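Local coordinates for protein cystathionine gamma-lyase (PDB 1N8P) that belongs to the Cys/Met metabolism family of PLP-dependent enzymes and binds pyridoxal-5'-phosphate in a four-chain assembly, at residues E68-G79 and L213-Y224; F181-F192 and K297-M307. All coordinates share one frame; numbering follows the deposited sequence.

Contact 1 (E68-G79 and L213-Y224); sequences ENAQYGLAFSSG and LGVLATNNKPLY. With PLP (pyridoxal-5'-phosphate), chain E.
Strands 72-76 and 214-218 pair antiparallel at one border of the seven-stranded mixed sheet in the PLP-binding part of the chain. Three hydrogen-bonded pairs, Y72 with T218, L74 with L216 and F76 with G214, alternate with two non-hydrogen-bonded pairs. At the central pair, L74 N donates to L216 O at 3.0 Å, and L216 N returns a bond to L74 O. At the last pair, G214 N points nearly straight at F76 O (173°), but it approaches from above the carbonyl plane. The side chains of L74 and L216 lie side by side on one face and point the same way; L74 CB meets L216 CD2 at 3.5 Å. F76 CE1 touches L216 CD1 on that face too. On the other face A75 CB packs on V215 CG1. Past the strand, the ring of Y224 forms an offset stack with the Y72 ring, planes at 23°, though its exact spacing is less sure. Y224 has its CG anti to the backbone N (chi1 158°), which turns the ring back from helix 221-234 toward the strand. Beyond F76 the chain turns into helix 79-88, where G79 N gives PLP O1P a nearly straight bond of 2.9 Å. S78 OG bonds to A81 N and to G235 O of the second subunit. Strand 214-218 continues the sheet into strand 196-200, while helices 79-88 and 221-234 cover the face of L74, F76 and L216.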
loop_
_atom_site.group_PDB
_atom_site.type_symbol
_atom_site.label_atom_id
_atom_site.label_comp_id
_atom_site.label_asym_id
_atom_site.label_seq_id
_atom_site.Cartn_x
_atom_site.Cartn_y
_atom_site.Cartn_z
ATOM N N GLU A 68 -15.081 1.222 -22.396
ATOM C CA GLU A 68 -14.845 0.606 -23.685
ATOM C C GLU A 68 -16.146 0.277 -24.409
ATOM O O GLU A 68 -16.138 -0.484 -25.373
ATOM C CB GLU A 68 -14.030 -0.654 -23.517
ATOM C CG GLU A 68 -13.232 -1.005 -24.746
ATOM C CD GLU A 68 -12.293 0.121 -25.149
ATOM O OE1 GLU A 68 -11.286 0.339 -24.453
ATOM O OE2 GLU A 68 -12.568 0.804 -26.166
ATOM N N ASN A 69 -17.253 0.868 -23.954
ATOM C CA ASN A 69 -18.582 0.648 -24.533
ATOM C C ASN A 69 -18.772 -0.819 -24.726
ATOM O O ASN A 69 -19.163 -1.248 -25.795
ATOM C CB ASN A 69 -18.720 1.328 -25.893
ATOM C CG ASN A 69 -20.143 1.274 -26.426
ATOM O OD1 ASN A 69 -21.091 1.397 -25.659
ATOM N ND2 ASN A 69 -20.295 1.113 -27.736
ATOM N N ALA A 70 -18.491 -1.591 -23.690
ATOM C CA ALA A 70 -18.588 -3.032 -23.784
ATOM C C ALA A 70 -19.350 -3.695 -22.647
ATOM O O ALA A 70 -19.475 -3.169 -21.545
ATOM C CB ALA A 70 -17.182 -3.629 -23.876
ATOM N N GLN A 71 -19.846 -4.884 -22.929
ATOM C CA GLN A 71 -20.592 -5.619 -21.939
ATOM C C GLN A 71 -19.690 -6.276 -20.894
ATOM O O GLN A 71 -20.037 -6.329 -19.714
ATOM C CB GLN A 71 -21.452 -6.680 -22.640
ATOM C CG GLN A 71 -22.678 -6.119 -23.359
ATOM C CD GLN A 71 -23.714 -5.616 -22.394
ATOM O OE1 GLN A 71 -24.233 -6.380 -21.576
ATOM N NE2 GLN A 71 -24.017 -4.321 -22.469
ATOM N N TYR A 72 -18.525 -6.750 -21.328
ATOM C CA TYR A 72 -17.610 -7.442 -20.429
ATOM C C TYR A 72 -16.162 -6.931 -20.320
ATOM O O TYR A 72 -15.617 -6.346 -21.252
ATOM C CB TYR A 72 -17.603 -8.934 -20.800
ATOM C CG TYR A 72 -19.003 -9.509 -20.933
ATOM C CD1 TYR A 72 -19.682 -9.484 -22.161
ATOM C CD2 TYR A 72 -19.672 -10.047 -19.822
ATOM C CE1 TYR A 72 -20.989 -9.976 -22.279
ATOM C CE2 TYR A 72 -20.978 -10.542 -19.929
ATOM C CZ TYR A 72 -21.626 -10.501 -21.158
ATOM O OH TYR A 72 -22.912 -10.980 -21.258
ATOM N N GLY A 73 -15.556 -7.181 -19.156
ATOM C CA GLY A 73 -14.174 -6.808 -18.892
ATOM C C GLY A 73 -13.467 -7.877 -18.065
ATOM O O GLY A 73 -14.104 -8.642 -17.337
ATOM N N LEU A 74 -12.145 -7.945 -18.182
ATOM C CA LEU A 74 -11.341 -8.932 -17.440
ATOM C C LEU A 74 -9.905 -8.424 -17.267
ATOM O O LEU A 74 -9.231 -8.122 -18.240
ATOM C CB LEU A 74 -11.300 -10.285 -18.180
ATOM C CG LEU A 74 -12.574 -11.117 -18.325
ATOM C CD1 LEU A 74 -12.228 -12.324 -19.151
ATOM C CD2 LEU A 74 -13.119 -11.547 -16.964
ATOM N N ALA A 75 -9.429 -8.324 -16.037
ATOM C CA ALA A 75 -8.077 -7.840 -15.848
ATOM C C ALA A 75 -7.174 -9.018 -15.654
ATOM O O ALA A 75 -7.631 -10.096 -15.313
ATOM C CB ALA A 75 -8.009 -6.938 -14.666
ATOM N N PHE A 76 -5.890 -8.810 -15.919
ATOM C CA PHE A 76 -4.866 -9.843 -15.761
ATOM C C PHE A 76 -3.545 -9.204 -15.290
ATOM O O PHE A 76 -3.415 -7.973 -15.253
ATOM C CB PHE A 76 -4.634 -10.592 -17.080
ATOM C CG PHE A 76 -5.863 -11.290 -17.620
ATOM C CD1 PHE A 76 -6.726 -10.633 -18.499
ATOM C CD2 PHE A 76 -6.150 -12.611 -17.258
ATOM C CE1 PHE A 76 -7.856 -11.282 -19.013
ATOM C CE2 PHE A 76 -7.280 -13.273 -17.772
ATOM C CZ PHE A 76 -8.134 -12.608 -18.649
ATOM N N SER A 77 -2.572 -10.040 -14.929
ATOM C CA SER A 77 -1.269 -9.573 -14.458
ATOM C C SER A 77 -0.630 -8.541 -15.378
ATOM O O SER A 77 -0.121 -7.534 -14.938
ATOM C CB SER A 77 -0.329 -10.747 -14.343
ATOM O OG SER A 77 -0.940 -11.829 -13.669
ATOM N N SER A 78 -0.687 -8.774 -16.672
ATOM C CA SER A 78 -0.063 -7.859 -17.625
ATOM C C SER A 78 -0.794 -7.848 -18.954
ATOM O O SER A 78 -1.701 -8.658 -19.177
ATOM C CB SER A 78 1.405 -8.279 -17.907
ATOM O OG SER A 78 1.590 -9.698 -17.938
ATOM N N GLY A 79 -0.416 -6.918 -19.829
ATOM C CA GLY A 79 -0.996 -6.933 -21.151
ATOM C C GLY A 79 -0.635 -8.327 -21.634
ATOM O O GLY A 79 -1.508 -9.101 -22.003
ATOM N N LEU A 213 -0.701 -4.057 -15.282
ATOM C CA LEU A 213 -1.968 -4.745 -15.311
ATOM C C LEU A 213 -2.494 -4.652 -16.741
ATOM O O LEU A 213 -2.249 -3.659 -17.431
ATOM C CB LEU A 213 -2.911 -4.055 -14.325
ATOM C CG LEU A 213 -4.357 -4.497 -14.193
ATOM C CD1 LEU A 213 -4.815 -4.258 -12.810
ATOM C CD2 LEU A 213 -5.224 -3.733 -15.164
ATOM N N GLY A 214 -3.178 -5.699 -17.195
ATOM C CA GLY A 214 -3.771 -5.693 -18.523
ATOM C C GLY A 214 -5.263 -5.983 -18.432
ATOM O O GLY A 214 -5.735 -6.648 -17.503
ATOM N N VAL A 215 -6.039 -5.461 -19.358
ATOM C CA VAL A 215 -7.473 -5.765 -19.359
ATOM C C VAL A 215 -8.053 -5.854 -20.760
ATOM O O VAL A 215 -7.572 -5.192 -21.684
ATOM C CB VAL A 215 -8.306 -4.727 -18.585
ATOM C CG1 VAL A 215 -7.949 -4.795 -17.139
ATOM C CG2 VAL A 215 -8.081 -3.325 -19.151
ATOM N N LEU A 216 -9.083 -6.683 -20.910
ATOM C CA LEU A 216 -9.749 -6.827 -22.191
ATOM C C LEU A 216 -11.220 -6.575 -21.935
ATOM O O LEU A 216 -11.685 -6.540 -20.775
ATOM C CB LEU A 216 -9.492 -8.233 -22.776
ATOM C CG LEU A 216 -10.304 -9.543 -22.634
ATOM C CD1 LEU A 216 -9.351 -10.736 -22.363
ATOM C CD2 LEU A 216 -11.324 -9.450 -21.530
ATOM N N ALA A 217 -11.939 -6.346 -23.023
ATOM C CA ALA A 217 -13.381 -6.149 -22.976
ATOM C C ALA A 217 -13.980 -6.762 -24.250
ATOM O O ALA A 217 -13.342 -6.769 -25.323
ATOM C CB ALA A 217 -13.716 -4.677 -22.887
ATOM N N THR A 218 -15.182 -7.318 -24.107
ATOM C CA THR A 218 -15.929 -7.910 -25.218
ATOM C C THR A 218 -17.411 -7.944 -24.880
ATOM O O THR A 218 -17.810 -7.976 -23.713
ATOM C CB THR A 218 -15.528 -9.339 -25.540
ATOM O OG1 THR A 218 -15.795 -10.160 -24.410
ATOM C CG2 THR A 218 -14.066 -9.428 -25.870
ATOM N N ASN A 219 -18.215 -7.937 -25.937
ATOM C CA ASN A 219 -19.665 -7.958 -25.858
ATOM C C ASN A 219 -20.130 -9.387 -26.030
ATOM O O ASN A 219 -21.256 -9.724 -25.697
ATOM C CB ASN A 219 -20.215 -7.083 -26.971
ATOM C CG ASN A 219 -20.056 -5.624 -26.675
ATOM O OD1 ASN A 219 -19.898 -4.807 -27.568
ATOM N ND2 ASN A 219 -20.120 -5.284 -25.403
ATOM N N ASN A 220 -19.230 -10.221 -26.534
ATOM C CA ASN A 220 -19.479 -11.630 -26.803
ATOM C C ASN A 220 -19.479 -12.469 -25.524
ATOM O O ASN A 220 -18.418 -12.871 -25.038
ATOM C CB ASN A 220 -18.395 -12.116 -27.758
ATOM C CG ASN A 220 -18.609 -13.519 -28.221
ATOM O OD1 ASN A 220 -17.936 -13.990 -29.130
ATOM N ND2 ASN A 220 -19.542 -14.205 -27.600
ATOM N N LYS A 221 -20.665 -12.769 -24.994
ATOM C CA LYS A 221 -20.763 -13.534 -23.752
ATOM C C LYS A 221 -20.114 -14.906 -23.722
ATOM O O LYS A 221 -19.631 -15.324 -22.685
ATOM C CB LYS A 221 -22.215 -13.676 -23.340
ATOM C CG LYS A 221 -22.421 -14.353 -22.005
ATOM C CD LYS A 221 -23.914 -14.409 -21.706
ATOM C CE LYS A 221 -24.243 -15.192 -20.457
ATOM N NZ LYS A 221 -25.685 -15.553 -20.455
ATOM N N PRO A 222 -20.121 -15.648 -24.838
ATOM C CA PRO A 222 -19.488 -16.973 -24.787
ATOM C C PRO A 222 -17.980 -16.919 -24.743
ATOM O O PRO A 222 -17.354 -17.728 -24.074
ATOM C CB PRO A 222 -19.980 -17.646 -26.057
ATOM C CG PRO A 222 -21.325 -17.078 -26.225
ATOM C CD PRO A 222 -21.103 -15.600 -25.933
ATOM N N LEU A 223 -17.418 -15.967 -25.484
ATOM C CA LEU A 223 -15.974 -15.738 -25.583
ATOM C C LEU A 223 -15.480 -15.183 -24.256
ATOM O O LEU A 223 -14.344 -15.426 -23.826
ATOM C CB LEU A 223 -15.689 -14.734 -26.710
ATOM C CG LEU A 223 -14.238 -14.395 -27.047
ATOM C CD1 LEU A 223 -13.456 -15.692 -27.138
ATOM C CD2 LEU A 223 -14.146 -13.606 -28.358
ATOM N N TYR A 224 -16.358 -14.444 -23.596
ATOM C CA TYR A 224 -16.024 -13.860 -22.319
ATOM C C TYR A 224 -15.935 -14.902 -21.223
ATOM O O TYR A 224 -15.061 -14.810 -20.369
ATOM C CB TYR A 224 -17.058 -12.809 -21.945
ATOM C CG TYR A 224 -17.108 -12.523 -20.472
ATOM C CD1 TYR A 224 -16.054 -11.902 -19.821
ATOM C CD2 TYR A 224 -18.218 -12.886 -19.722
ATOM C CE1 TYR A 224 -16.108 -11.650 -18.450
ATOM C CE2 TYR A 224 -18.280 -12.639 -18.352
ATOM C CZ TYR A 224 -17.223 -12.024 -17.726
ATOM O OH TYR A 224 -17.298 -11.806 -16.369
HETATM N N1 PLP E . 1.364 -3.957 -25.790
HETATM C C2 PLP E . 1.578 -2.625 -26.077
HETATM C C2A PLP E . 0.893 -2.120 -27.342
HETATM C C3 PLP E . 2.434 -1.870 -25.117
HETATM O O3 PLP E . 2.553 -0.565 -25.464
HETATM C C4 PLP E . 2.999 -2.519 -23.978
HETATM C C4A PLP E . 3.895 -1.765 -23.036
HETATM C C5 PLP E . 2.682 -3.965 -23.797
HETATM C C6 PLP E . 1.875 -4.633 -24.701
HETATM C C5A PLP E . 3.209 -4.663 -22.533
HETATM O O4P PLP E . 2.294 -4.651 -21.453
HETATM P P PLP E . 2.654 -5.392 -20.124
HETATM O O1P PLP E . 1.617 -4.963 -19.217
HETATM O O2P PLP E . 4.023 -4.888 -19.718
HETATM O O3P PLP E . 2.672 -6.792 -20.518
#

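Contact 2 (F181-F192 and K297-M307); sequences FLSPYISNPLNF and KQHRDALGGGM. With PLP (pyridoxal-5'-phosphate), chain E.
The R300 chain starts with CG anti to the backbone N (chi1 174°) and bends at chi3 (-53°), which carries its guanidinium onto Y185. The Y185 ring also leaves anti to its own N, and the two planes lie 7° apart with centres at 4.6 Å. R300 CD sits over the same ring, offset toward the rim. R300 NE donates to Y185 O at 2.6 Å, and this oxygen lies at the edge of the guanidinium, in its plane. The stack and the bond together fix how the group is turned. Next along, R300 N bonds to I186 O in the carbonyl plane. S187 OG gives a hydrogen bond to Q298 O at 2.9 Å, from above the carbonyl plane. Q298 CG lies over the centre of the F192 ring, 3.6 Å from its centroid. The Q298 amide stands upright on that ring. Q298 OE1 takes a hydrogen bond from I157 N, and Q298 NE2 gives one to T155 O. L182 CD1 rests over one face of the H299 imidazole. On the same ring, H299 ND1 donates to L303 O, which ties down the turn after helix 292-298. I186 CD1 reaches G305 CA. M307 SD stands above the F181 ring, 5.1 Å from its centroid, a distant Met-aromatic contact. The edge of F181 meets PLP O3. The arrangement is a loop-to-loop junction that places a wall of the cofactor pocket against the lead-in to strand 307-312.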
loop_
_atom_site.group_PDB
_atom_site.type_symbol
_atom_site.label_atom_id
_atom_site.label_comp_id
_atom_site.label_asym_id
_atom_site.label_seq_id
_atom_site.Cartn_x
_atom_site.Cartn_y
_atom_site.Cartn_z
ATOM N N PHE A 181 -2.341 2.440 -26.883
ATOM C CA PHE A 181 -1.903 3.801 -27.248
ATOM C C PHE A 181 -2.934 4.904 -27.388
ATOM O O PHE A 181 -2.605 6.079 -27.260
ATOM C CB PHE A 181 -1.119 3.765 -28.558
ATOM C CG PHE A 181 0.218 3.102 -28.446
ATOM C CD1 PHE A 181 0.486 2.215 -27.411
ATOM C CD2 PHE A 181 1.196 3.333 -29.417
ATOM C CE1 PHE A 181 1.702 1.567 -27.346
ATOM C CE2 PHE A 181 2.415 2.687 -29.360
ATOM C CZ PHE A 181 2.670 1.797 -28.317
ATOM N N LEU A 182 -4.167 4.563 -27.719
ATOM C CA LEU A 182 -5.180 5.604 -27.841
ATOM C C LEU A 182 -6.048 5.639 -26.587
ATOM O O LEU A 182 -6.485 6.703 -26.183
ATOM C CB LEU A 182 -6.048 5.377 -29.075
ATOM C CG LEU A 182 -5.382 5.539 -30.447
ATOM C CD1 LEU A 182 -6.384 5.148 -31.534
ATOM C CD2 LEU A 182 -4.929 6.989 -30.655
ATOM N N SER A 183 -6.276 4.476 -25.973
ATOM C CA SER A 183 -7.071 4.368 -24.742
ATOM C C SER A 183 -8.590 4.502 -24.913
ATOM O O SER A 183 -9.060 5.159 -25.823
ATOM C CB SER A 183 -6.695 5.458 -23.789
ATOM O OG SER A 183 -7.580 6.528 -24.026
ATOM N N PRO A 184 -9.372 3.900 -24.008
ATOM C CA PRO A 184 -10.822 4.025 -24.137
ATOM C C PRO A 184 -11.291 5.417 -24.597
ATOM O O PRO A 184 -12.136 5.534 -25.453
ATOM C CB PRO A 184 -11.310 3.676 -22.726
ATOM C CG PRO A 184 -10.363 2.549 -22.353
ATOM C CD PRO A 184 -9.018 3.088 -22.824
ATOM N N TYR A 185 -10.709 6.473 -24.061
ATOM C CA TYR A 185 -11.129 7.814 -24.414
ATOM C C TYR A 185 -11.162 8.163 -25.911
ATOM O O TYR A 185 -12.177 8.580 -26.436
ATOM C CB TYR A 185 -10.260 8.864 -23.663
ATOM C CG TYR A 185 -10.781 10.276 -23.850
ATOM C CD1 TYR A 185 -12.076 10.607 -23.439
ATOM C CD2 TYR A 185 -10.030 11.245 -24.507
ATOM C CE1 TYR A 185 -12.622 11.850 -23.679
ATOM C CE2 TYR A 185 -10.569 12.504 -24.758
ATOM C CZ TYR A 185 -11.885 12.796 -24.337
ATOM O OH TYR A 185 -12.484 14.022 -24.582
ATOM N N ILE A 186 -10.030 8.010 -26.587
ATOM C CA ILE A 186 -9.908 8.337 -27.989
ATOM C C ILE A 186 -10.622 7.386 -28.932
ATOM O O ILE A 186 -11.063 7.802 -29.985
ATOM C CB ILE A 186 -8.410 8.385 -28.424
ATOM C CG1 ILE A 186 -7.684 9.492 -27.655
ATOM C CG2 ILE A 186 -8.303 8.610 -29.974
ATOM C CD1 ILE A 186 -6.242 9.610 -28.019
ATOM N N SER A 187 -10.751 6.119 -28.571
ATOM C CA SER A 187 -11.391 5.184 -29.467
ATOM C C SER A 187 -11.998 3.958 -28.816
ATOM O O SER A 187 -11.591 3.529 -27.740
ATOM C CB SER A 187 -10.382 4.751 -30.513
ATOM O OG SER A 187 -10.968 3.847 -31.428
ATOM N N ASN A 188 -12.976 3.383 -29.502
ATOM C CA ASN A 188 -13.684 2.193 -29.026
ATOM C C ASN A 188 -13.805 1.163 -30.146
ATOM O O ASN A 188 -14.881 1.025 -30.754
ATOM C CB ASN A 188 -15.082 2.571 -28.533
ATOM C CG ASN A 188 -15.053 3.328 -27.238
ATOM O OD1 ASN A 188 -16.022 3.985 -26.881
ATOM N ND2 ASN A 188 -13.952 3.224 -26.513
ATOM N N PRO A 189 -12.708 0.417 -30.409
ATOM C CA PRO A 189 -12.633 -0.608 -31.450
ATOM C C PRO A 189 -13.827 -1.555 -31.579
ATOM O O PRO A 189 -14.088 -2.035 -32.676
ATOM C CB PRO A 189 -11.318 -1.326 -31.129
ATOM C CG PRO A 189 -10.486 -0.237 -30.578
ATOM C CD PRO A 189 -11.435 0.483 -29.665
ATOM N N LEU A 190 -14.552 -1.840 -30.499
ATOM C CA LEU A 190 -15.709 -2.743 -30.642
ATOM C C LEU A 190 -16.716 -2.136 -31.623
ATOM O O LEU A 190 -17.236 -2.835 -32.492
ATOM C CB LEU A 190 -16.400 -3.017 -29.304
ATOM C CG LEU A 190 -15.502 -3.663 -28.267
ATOM C CD1 LEU A 190 -16.335 -4.182 -27.086
ATOM C CD2 LEU A 190 -14.709 -4.768 -28.952
ATOM N N ASN A 191 -16.962 -0.833 -31.498
ATOM C CA ASN A 191 -17.882 -0.131 -32.382
ATOM C C ASN A 191 -17.389 -0.176 -33.799
ATOM O O ASN A 191 -17.824 0.605 -34.631
ATOM C CB ASN A 191 -18.016 1.328 -31.981
ATOM C CG ASN A 191 -18.467 1.490 -30.575
ATOM O OD1 ASN A 191 -18.829 0.508 -29.919
ATOM N ND2 ASN A 191 -18.460 2.729 -30.083
ATOM N N PHE A 192 -16.468 -1.074 -34.090
ATOM C CA PHE A 192 -15.940 -1.158 -35.442
ATOM C C PHE A 192 -15.687 -2.594 -35.856
ATOM O O PHE A 192 -14.771 -2.869 -36.636
ATOM C CB PHE A 192 -14.643 -0.350 -35.577
ATOM C CG PHE A 192 -14.803 1.113 -35.248
ATOM C CD1 PHE A 192 -14.675 1.562 -33.932
ATOM C CD2 PHE A 192 -15.106 2.036 -36.251
ATOM C CE1 PHE A 192 -14.843 2.894 -33.622
ATOM C CE2 PHE A 192 -15.284 3.395 -35.957
ATOM C CZ PHE A 192 -15.155 3.830 -34.645
ATOM N N LYS A 297 -12.648 8.556 -38.457
ATOM C CA LYS A 297 -13.781 7.659 -38.241
ATOM C C LYS A 297 -13.628 6.770 -37.010
ATOM O O LYS A 297 -14.617 6.232 -36.500
ATOM C CB LYS A 297 -14.033 6.779 -39.479
ATOM C CG LYS A 297 -12.793 6.187 -40.125
ATOM C CD LYS A 297 -13.097 4.984 -41.037
ATOM C CE LYS A 297 -14.063 5.295 -42.162
ATOM N NZ LYS A 297 -14.208 4.127 -43.109
ATOM N N GLN A 298 -12.400 6.618 -36.517
ATOM C CA GLN A 298 -12.174 5.778 -35.340
ATOM C C GLN A 298 -11.759 6.542 -34.073
ATOM O O GLN A 298 -12.064 6.110 -32.955
ATOM C CB GLN A 298 -11.145 4.695 -35.673
ATOM C CG GLN A 298 -11.787 3.442 -36.207
ATOM C CD GLN A 298 -10.802 2.443 -36.770
ATOM O OE1 GLN A 298 -11.187 1.324 -37.104
ATOM N NE2 GLN A 298 -9.534 2.833 -36.890
ATOM N N HIS A 299 -11.089 7.678 -34.263
ATOM C CA HIS A 299 -10.603 8.520 -33.190
ATOM C C HIS A 299 -11.561 9.618 -32.755
ATOM O O HIS A 299 -12.012 10.395 -33.576
ATOM C CB HIS A 299 -9.318 9.234 -33.617
ATOM C CG HIS A 299 -8.172 8.325 -33.899
ATOM N ND1 HIS A 299 -6.862 8.695 -33.669
ATOM C CD2 HIS A 299 -8.130 7.058 -34.364
ATOM C CE1 HIS A 299 -6.063 7.688 -33.975
ATOM N NE2 HIS A 299 -6.807 6.683 -34.399
ATOM N N ARG A 300 -11.815 9.731 -31.456
ATOM C CA ARG A 300 -12.663 10.799 -30.942
ATOM C C ARG A 300 -12.088 12.179 -31.312
ATOM O O ARG A 300 -10.892 12.442 -31.151
ATOM C CB ARG A 300 -12.767 10.728 -29.427
ATOM C CG ARG A 300 -13.532 11.898 -28.828
ATOM C CD ARG A 300 -13.448 11.841 -27.311
ATOM N NE ARG A 300 -13.877 10.537 -26.817
ATOM C CZ ARG A 300 -15.097 10.288 -26.380
ATOM N NH1 ARG A 300 -15.986 11.268 -26.375
ATOM N NH2 ARG A 300 -15.424 9.070 -25.962
ATOM N N ASP A 301 -12.959 13.057 -31.803
ATOM C CA ASP A 301 -12.584 14.409 -32.182
ATOM C C ASP A 301 -11.363 14.488 -33.074
ATOM O O ASP A 301 -10.848 15.571 -33.352
ATOM C CB ASP A 301 -12.373 15.236 -30.931
ATOM C CG ASP A 301 -13.646 15.418 -30.159
ATOM O OD1 ASP A 301 -14.617 15.901 -30.761
ATOM O OD2 ASP A 301 -13.687 15.081 -28.961
ATOM N N ALA A 302 -10.937 13.328 -33.545
ATOM C CA ALA A 302 -9.771 13.194 -34.416
ATOM C C ALA A 302 -8.459 13.436 -33.649
ATOM O O ALA A 302 -7.478 13.938 -34.222
ATOM C CB ALA A 302 -9.890 14.142 -35.596
ATOM N N LEU A 303 -8.457 13.078 -32.359
ATOM C CA LEU A 303 -7.283 13.248 -31.512
ATOM C C LEU A 303 -6.229 12.251 -31.976
ATOM O O LEU A 303 -6.534 11.079 -32.178
ATOM C CB LEU A 303 -7.657 13.016 -30.045
ATOM C CG LEU A 303 -8.616 14.039 -29.409
ATOM C CD1 LEU A 303 -9.132 13.557 -28.052
ATOM C CD2 LEU A 303 -7.906 15.331 -29.264
ATOM N N GLY A 304 -4.998 12.722 -32.163
ATOM C CA GLY A 304 -3.937 11.854 -32.643
ATOM C C GLY A 304 -3.299 10.978 -31.598
ATOM O O GLY A 304 -2.648 9.986 -31.905
ATOM N N GLY A 305 -3.481 11.338 -30.343
ATOM C CA GLY A 305 -2.915 10.530 -29.271
ATOM C C GLY A 305 -1.816 11.288 -28.571
ATOM O O GLY A 305 -1.765 12.510 -28.671
ATOM N N GLY A 306 -0.941 10.568 -27.879
ATOM C CA GLY A 306 0.162 11.193 -27.176
ATOM C C GLY A 306 1.513 10.743 -27.696
ATOM O O GLY A 306 2.535 11.217 -27.233
ATOM N N MET A 307 1.518 9.836 -28.662
ATOM C CA MET A 307 2.757 9.328 -29.243
ATOM C C MET A 307 3.004 9.955 -30.613
ATOM O O MET A 307 2.155 9.896 -31.513
ATOM C CB MET A 307 2.692 7.806 -29.433
ATOM C CG MET A 307 2.180 6.997 -28.248
ATOM S SD MET A 307 3.254 6.970 -26.816
ATOM C CE MET A 307 4.677 6.018 -27.439
HETATM N N1 PLP E . 1.364 -3.957 -25.790
HETATM C C2 PLP E . 1.578 -2.625 -26.077
HETATM C C2A PLP E . 0.893 -2.120 -27.342
HETATM C C3 PLP E . 2.434 -1.870 -25.117
HETATM O O3 PLP E . 2.553 -0.565 -25.464
HETATM C C4 PLP E . 2.999 -2.519 -23.978
HETATM C C4A PLP E . 3.895 -1.765 -23.036
HETATM C C5 PLP E . 2.682 -3.965 -23.797
HETATM C C6 PLP E . 1.875 -4.633 -24.701
HETATM C C5A PLP E . 3.209 -4.663 -22.533
HETATM O O4P PLP E . 2.294 -4.651 -21.453
HETATM P P PLP E . 2.654 -5.392 -20.124
HETATM O O1P PLP E . 1.617 -4.963 -19.217
HETATM O O2P PLP E . 4.023 -4.888 -19.718
HETATM O O3P PLP E . 2.672 -6.792 -20.518
#

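Overall arrangement
Both contacts touch PLP, at different ends: G79 at the start of helix 79-88 gives the phosphate one of its hydrogen bonds in contact 1, and F181 in contact 2 meets O3, the oxygen on the pyridine ring. Contact 1 is partly buried. It is mainly regular strand pairing, with Y224 of helix 221-234 packed at one end near the surface. Contact 2 is more buried and joins irregular segments through side-chain bonds and a guanidinium stack. It leads toward the five-stranded sheet. The two share no helix or strand. Their centres are about 17 Å apart, yet E68 and N69, after helix 55-67, touch 184-191; N69 ND2 probably bonds to N191 OD1 at 2.7 Å. Only contact 1 touches another subunit.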